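Local structure of endo-beta-mannanase (7BOB) at residues Q199-T204 against P265-C270; W247-G252 against T409-I414. The protein probably releases mannose from beta-1,4-linked manno-oligosaccharides as a trimeric family 5 exo-beta-1,4-mannosidase from a termite hindgut bacterium. All blocks are in the same frame, centred on the assembly; numbering follows the deposited sequence.

Contact 1: residues Q199-T204 against P265-C270; sequences QVIADT and PFYVKC
Two carbonyl oxygens, those of Asp196 and Thr238, grip NE2 of Gln199, and OE1 of the same amide accepts a third bond from Gln231, so both ends of the buried group are held and its rotation is probably fixed. The next residue, Val200, carries most of the apolar contact. Its isopropyl group straddles one corner of the Tyr267 ring: CB of Val200 lies 4.0 Å from CD1 of Tyr267, and both methyls are at nearly the same distance from that carbon. CG1, anti to the backbone N (chi1 -180°), also extends to CE2 of Phe266 at 4.2 Å, whereas CG2 of Val200 meets CB of Cys270 at 4.1 Å. In the (beta/alpha)8 barrel typical of family 5 glycosidases, this packs the short helix 198-201, which follows the fifth barrel strand, against helix 258-272, which lies between the sixth and seventh strands. Ile201 is the last helical residue before Ala202 leaves the helical conformation. Its CG1 takes the crowded position between the backbone N and the carbonyl carbon (chi1 69°), which puts CG2 beside the backbone N and against the far end of the tyrosine, 3.6 Å from Tyr267 CE1. The same methyl is 3.6 Å from Tyr267 OH, a hydroxyl hydrogen-bonded to ND1 of His248. Tyr267 itself sets out beside its own backbone N (chi1 -66°), yet its ring end comes closer to Val200 and Ile201 than its CB does. Within helix 258-272, the sulfur of Cys270 covers one face of the Phe266 ring, with SG of Cys270 standing 3.6 Å above the Phe266 ring plane and displaced toward the rim.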
loop_
_atom_site.group_PDB
_atom_site.type_symbol
_atom_site.label_atom_id
_atom_site.label_comp_id
_atom_site.label_asym_id
_atom_site.label_seq_id
_atom_site.Cartn_x
_atom_site.Cartn_y
_atom_site.Cartn_z
ATOM N N GLN A 199 -5.285 -8.839 -19.236
ATOM C CA GLN A 199 -4.519 -10.060 -19.442
ATOM C C GLN A 199 -3.032 -9.764 -19.584
ATOM O O GLN A 199 -2.200 -10.596 -19.197
ATOM C CB GLN A 199 -4.991 -10.797 -20.698
ATOM C CG GLN A 199 -6.430 -11.260 -20.694
ATOM C CD GLN A 199 -6.827 -11.807 -22.055
ATOM O OE1 GLN A 199 -6.640 -12.992 -22.337
ATOM N NE2 GLN A 199 -7.326 -10.935 -22.917
ATOM N N VAL A 200 -2.682 -8.609 -20.163
ATOM C CA VAL A 200 -1.286 -8.241 -20.414
ATOM C C VAL A 200 -0.703 -7.406 -19.275
ATOM O O VAL A 200 0.429 -7.633 -18.844
ATOM C CB VAL A 200 -1.164 -7.480 -21.750
ATOM C CG1 VAL A 200 0.290 -7.104 -21.999
ATOM C CG2 VAL A 200 -1.706 -8.319 -22.915
ATOM N N ILE A 201 -1.449 -6.408 -18.792
ATOM C CA ILE A 201 -0.896 -5.406 -17.889
ATOM C C ILE A 201 -1.137 -5.702 -16.403
ATOM O O ILE A 201 -0.615 -4.964 -15.554
ATOM C CB ILE A 201 -1.435 -4.002 -18.237
ATOM C CG1 ILE A 201 -2.931 -3.910 -17.895
ATOM C CG2 ILE A 201 -1.154 -3.651 -19.745
ATOM C CD1 ILE A 201 -3.435 -2.493 -17.718
ATOM N N ALA A 202 -1.928 -6.726 -16.053
ATOM C CA ALA A 202 -2.082 -7.113 -14.646
ATOM C C ALA A 202 -2.045 -8.631 -14.512
ATOM O O ALA A 202 -2.000 -9.365 -15.506
ATOM C CB ALA A 202 -3.373 -6.544 -14.040
ATOM N N ASP A 203 -2.035 -9.113 -13.266
ATOM C CA ASP A 203 -2.225 -10.538 -12.981
ATOM C C ASP A 203 -3.559 -10.670 -12.256
ATOM O O ASP A 203 -3.637 -10.530 -11.037
ATOM C CB ASP A 203 -1.104 -11.166 -12.159
ATOM C CG ASP A 203 -1.258 -12.693 -12.040
ATOM O OD1 ASP A 203 -2.163 -13.271 -12.696
ATOM O OD2 ASP A 203 -0.460 -13.320 -11.312
ATOM N N THR A 204 -4.604 -10.937 -13.037
ATOM C CA THR A 204 -5.962 -11.121 -12.554
ATOM C C THR A 204 -6.320 -12.585 -12.423
ATOM O O THR A 204 -7.439 -12.890 -12.031
ATOM C CB THR A 204 -6.948 -10.469 -13.518
ATOM O OG1 THR A 204 -6.909 -11.200 -14.761
ATOM C CG2 THR A 204 -6.563 -9.009 -13.777
ATOM N N PRO A 265 -2.637 -2.430 -31.004
ATOM C CA PRO A 265 -1.873 -3.430 -31.779
ATOM C C PRO A 265 -0.860 -4.184 -30.947
ATOM O O PRO A 265 -0.643 -5.381 -31.176
ATOM C CB PRO A 265 -1.181 -2.592 -32.869
ATOM C CG PRO A 265 -2.030 -1.373 -32.994
ATOM C CD PRO A 265 -2.533 -1.087 -31.605
ATOM N N PHE A 266 -0.226 -3.513 -29.984
ATOM C CA PHE A 266 0.708 -4.205 -29.104
ATOM C C PHE A 266 0.001 -5.275 -28.279
ATOM O O PHE A 266 0.494 -6.404 -28.159
ATOM C CB PHE A 266 1.415 -3.205 -28.197
ATOM C CG PHE A 266 2.098 -3.843 -27.033
ATOM C CD1 PHE A 266 3.377 -4.391 -27.171
ATOM C CD2 PHE A 266 1.463 -3.920 -25.795
ATOM C CE1 PHE A 266 4.008 -4.997 -26.084
ATOM C CE2 PHE A 266 2.100 -4.516 -24.696
ATOM C CZ PHE A 266 3.373 -5.054 -24.847
ATOM N N TYR A 267 -1.150 -4.930 -27.685
ATOM C CA TYR A 267 -1.921 -5.922 -26.923
ATOM C C TYR A 267 -2.336 -7.094 -27.804
ATOM O O TYR A 267 -2.280 -8.257 -27.375
ATOM C CB TYR A 267 -3.171 -5.286 -26.311
ATOM C CG TYR A 267 -2.882 -4.238 -25.258
ATOM C CD1 TYR A 267 -1.926 -4.458 -24.281
ATOM C CD2 TYR A 267 -3.583 -3.039 -25.235
ATOM C CE1 TYR A 267 -1.667 -3.500 -23.322
ATOM C CE2 TYR A 267 -3.337 -2.083 -24.265
ATOM C CZ TYR A 267 -2.384 -2.321 -23.325
ATOM O OH TYR A 267 -2.128 -1.361 -22.392
ATOM N N VAL A 268 -2.783 -6.801 -29.033
ATOM C CA VAL A 268 -3.177 -7.861 -29.959
ATOM C C VAL A 268 -1.982 -8.751 -30.278
ATOM O O VAL A 268 -2.092 -9.984 -30.274
ATOM C CB VAL A 268 -3.804 -7.254 -31.232
ATOM C CG1 VAL A 268 -4.067 -8.337 -32.311
ATOM C CG2 VAL A 268 -5.091 -6.522 -30.878
ATOM N N LYS A 269 -0.814 -8.142 -30.508
ATOM C CA LYS A 269 0.404 -8.907 -30.773
ATOM C C LYS A 269 0.714 -9.874 -29.634
ATOM O O LYS A 269 1.063 -11.036 -29.869
ATOM C CB LYS A 269 1.593 -7.958 -30.966
ATOM C CG LYS A 269 1.607 -7.176 -32.262
ATOM C CD LYS A 269 2.944 -6.422 -32.462
ATOM C CE LYS A 269 2.810 -5.415 -33.602
ATOM N NZ LYS A 269 4.039 -4.583 -33.806
ATOM N N CYS A 270 0.653 -9.399 -28.385
ATOM C CA CYS A 270 0.868 -10.307 -27.261
ATOM C C CYS A 270 -0.133 -11.448 -27.259
ATOM O O CYS A 270 0.246 -12.619 -27.154
ATOM C CB CYS A 270 0.822 -9.549 -25.938
ATOM S SG CYS A 270 2.065 -8.234 -25.855
#

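Contact 2: residues W247-G252 against T409-I414; sequences WHPVQG and TSRRLI
Helix 406-422 is the connection of a beta-alpha-beta crossover between the parallel strands 385-389 and 427-431 of the second sheet, and here it meets the loop that follows strand 237-241 of the barrel. Ser410 comes first. Its OG occupies the crowded position between the backbone N and the carbonyl carbon (chi1 72°), where it is hydrogen-bonded to the Pro406 carbonyl, and Ser410 OG lies 3.7 Å from Pro249 CG. Arg411 follows with its aliphatic stem laid against the loop: CG is only 3.2 Å from Pro249 O, a tight approach, and 3.7 Å from Pro249 CB. Its first torsion departs from a staggered value (chi1 -109°), which suggests some strain, and a bend at chi3 (49°) turns the chain. Pro249 O lies near the plane of the guanidinium, at its edge, but at 4.1 Å from Arg411 NH1, so the stem does the touching. From the next residue of the loop, Val250 CG2 comes to 3.7 Å from Arg411 CG and approaches the backbone at Arg411 O. An alanine in place of Arg411 would probably loosen the packing of Pro249 and Val250 on the helix, since the methylenes they touch would be gone. Arg412 points away from the loop, its guanidinium salt-bridged to Glu408 and Asp557. Ile414, one turn beyond Ser410, closes the contact with two branches: CG2 packs 3.8 Å from Val250 CG2, while the side chain crosses that of Pro249 at about a right angle and its CD1 ends 3.8 Å from Pro249 CG.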
loop_
_atom_site.group_PDB
_atom_site.type_symbol
_atom_site.label_atom_id
_atom_site.label_comp_id
_atom_site.label_asym_id
_atom_site.label_seq_id
_atom_site.Cartn_x
_atom_site.Cartn_y
_atom_site.Cartn_z
ATOM N N TRP A 247 -6.077 4.464 -18.693
ATOM C CA TRP A 247 -6.434 3.049 -18.697
ATOM C C TRP A 247 -5.253 2.138 -19.022
ATOM O O TRP A 247 -5.451 0.936 -19.211
ATOM C CB TRP A 247 -7.583 2.772 -19.684
ATOM C CG TRP A 247 -8.877 3.436 -19.274
ATOM C CD1 TRP A 247 -9.046 4.329 -18.253
ATOM C CD2 TRP A 247 -10.159 3.279 -19.880
ATOM N NE1 TRP A 247 -10.355 4.738 -18.188
ATOM C CE2 TRP A 247 -11.060 4.107 -19.173
ATOM C CE3 TRP A 247 -10.632 2.541 -20.967
ATOM C CZ2 TRP A 247 -12.407 4.200 -19.504
ATOM C CZ3 TRP A 247 -11.980 2.619 -21.285
ATOM C CH2 TRP A 247 -12.849 3.449 -20.566
ATOM N N HIS A 248 -4.039 2.672 -19.094
ATOM C CA HIS A 248 -2.873 1.898 -19.499
ATOM C C HIS A 248 -1.701 2.230 -18.586
ATOM O O HIS A 248 -1.645 3.330 -18.025
ATOM C CB HIS A 248 -2.500 2.201 -20.958
ATOM C CG HIS A 248 -3.643 2.004 -21.899
ATOM N ND1 HIS A 248 -3.895 0.797 -22.517
ATOM C CD2 HIS A 248 -4.640 2.837 -22.273
ATOM C CE1 HIS A 248 -4.987 0.899 -23.252
ATOM N NE2 HIS A 248 -5.460 2.126 -23.123
ATOM N N PRO A 249 -0.741 1.311 -18.435
ATOM C CA PRO A 249 0.372 1.561 -17.513
ATOM C C PRO A 249 1.402 2.556 -18.039
ATOM O O PRO A 249 2.273 2.969 -17.263
ATOM C CB PRO A 249 0.987 0.171 -17.329
ATOM C CG PRO A 249 0.735 -0.495 -18.638
ATOM C CD PRO A 249 -0.646 -0.023 -19.056
ATOM N N VAL A 250 1.358 2.914 -19.322
ATOM C CA VAL A 250 2.138 4.013 -19.884
ATOM C C VAL A 250 1.152 5.053 -20.390
ATOM O O VAL A 250 0.247 4.727 -21.160
ATOM C CB VAL A 250 3.059 3.546 -21.025
ATOM C CG1 VAL A 250 3.905 4.716 -21.525
ATOM C CG2 VAL A 250 3.930 2.386 -20.568
ATOM N N GLN A 251 1.336 6.296 -19.982
ATOM C CA GLN A 251 0.358 7.351 -20.237
ATOM C C GLN A 251 0.630 7.998 -21.598
ATOM O O GLN A 251 1.545 8.814 -21.739
ATOM C CB GLN A 251 0.421 8.375 -19.111
ATOM C CG GLN A 251 -0.832 9.166 -18.911
ATOM C CD GLN A 251 -1.672 8.599 -17.815
ATOM O OE1 GLN A 251 -1.400 7.493 -17.321
ATOM N NE2 GLN A 251 -2.719 9.329 -17.426
ATOM N N GLY A 252 -0.158 7.633 -22.612
ATOM C CA GLY A 252 -0.103 8.321 -23.884
ATOM C C GLY A 252 -0.862 9.635 -23.847
ATOM O O GLY A 252 -1.413 10.041 -22.828
ATOM N N THR A 409 6.473 -5.485 -16.365
ATOM C CA THR A 409 6.955 -5.973 -17.648
ATOM C C THR A 409 6.282 -5.224 -18.782
ATOM O O THR A 409 6.949 -4.770 -19.724
ATOM C CB THR A 409 6.697 -7.467 -17.763
ATOM O OG1 THR A 409 7.350 -8.136 -16.680
ATOM C CG2 THR A 409 7.184 -8.032 -19.129
ATOM N N SER A 410 4.965 -5.040 -18.681
ATOM C CA SER A 410 4.219 -4.485 -19.803
ATOM C C SER A 410 4.525 -3.009 -20.012
ATOM O O SER A 410 4.466 -2.533 -21.147
ATOM C CB SER A 410 2.720 -4.700 -19.603
ATOM O OG SER A 410 2.206 -3.855 -18.594
ATOM N N ARG A 411 4.837 -2.268 -18.945
ATOM C CA ARG A 411 5.290 -0.889 -19.123
ATOM C C ARG A 411 6.534 -0.835 -19.998
ATOM O O ARG A 411 6.656 0.038 -20.866
ATOM C CB ARG A 411 5.605 -0.238 -17.772
ATOM C CG ARG A 411 4.619 0.824 -17.326
ATOM C CD ARG A 411 4.639 0.999 -15.774
ATOM N NE ARG A 411 5.993 1.146 -15.246
ATOM C CZ ARG A 411 6.653 2.303 -15.231
ATOM N NH1 ARG A 411 6.048 3.394 -15.725
ATOM N NH2 ARG A 411 7.903 2.372 -14.735
ATOM N N ARG A 412 7.472 -1.757 -19.770
ATOM C CA ARG A 412 8.721 -1.757 -20.533
ATOM C C ARG A 412 8.487 -2.230 -21.956
ATOM O O ARG A 412 9.122 -1.731 -22.899
ATOM C CB ARG A 412 9.756 -2.649 -19.859
ATOM C CG ARG A 412 10.167 -2.208 -18.461
ATOM C CD ARG A 412 10.853 -3.357 -17.712
ATOM N NE ARG A 412 11.734 -2.875 -16.648
ATOM C CZ ARG A 412 11.312 -2.637 -15.408
ATOM N NH1 ARG A 412 10.024 -2.845 -15.096
ATOM N NH2 ARG A 412 12.168 -2.193 -14.478
ATOM N N LEU A 413 7.583 -3.198 -22.127
ATOM C CA LEU A 413 7.320 -3.707 -23.455
ATOM C C LEU A 413 6.591 -2.660 -24.285
ATOM O O LEU A 413 6.909 -2.467 -25.465
ATOM C CB LEU A 413 6.523 -5.008 -23.356
ATOM C CG LEU A 413 7.262 -6.246 -22.832
ATOM C CD1 LEU A 413 6.307 -7.423 -22.727
ATOM C CD2 LEU A 413 8.425 -6.600 -23.725
ATOM N N ILE A 414 5.650 -1.935 -23.668
ATOM C CA ILE A 414 4.861 -0.951 -24.405
ATOM C C ILE A 414 5.768 0.127 -24.986
ATOM O O ILE A 414 5.667 0.489 -26.166
ATOM C CB ILE A 414 3.777 -0.348 -23.499
ATOM C CG1 ILE A 414 2.612 -1.334 -23.352
ATOM C CG2 ILE A 414 3.316 1.003 -24.040
ATOM C CD1 ILE A 414 1.612 -0.968 -22.255
#

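How the contacts relate
From the N terminus the chain passes 199-204, then 247-252, 265-270 and finally 409-414, so the two contacts cross rather than nest. Contact 1 closes a loop of 60 residues within the barrel domain, and that loop contains the first segment of contact 2. Contact 2 closes a far longer one of 156 residues, joining the barrel to the domain built on the mixed sheet. Their centres lie about 10 Å apart and they touch directly: Phe266 packs on Leu413 and Ile414, and the backbone of Ile201 meets Ser410. Helix 406-422 therefore rests on both barrel elements of contact 1 as well as on loop 247-252, where Gln251 packs on Gly518 of the second subunit.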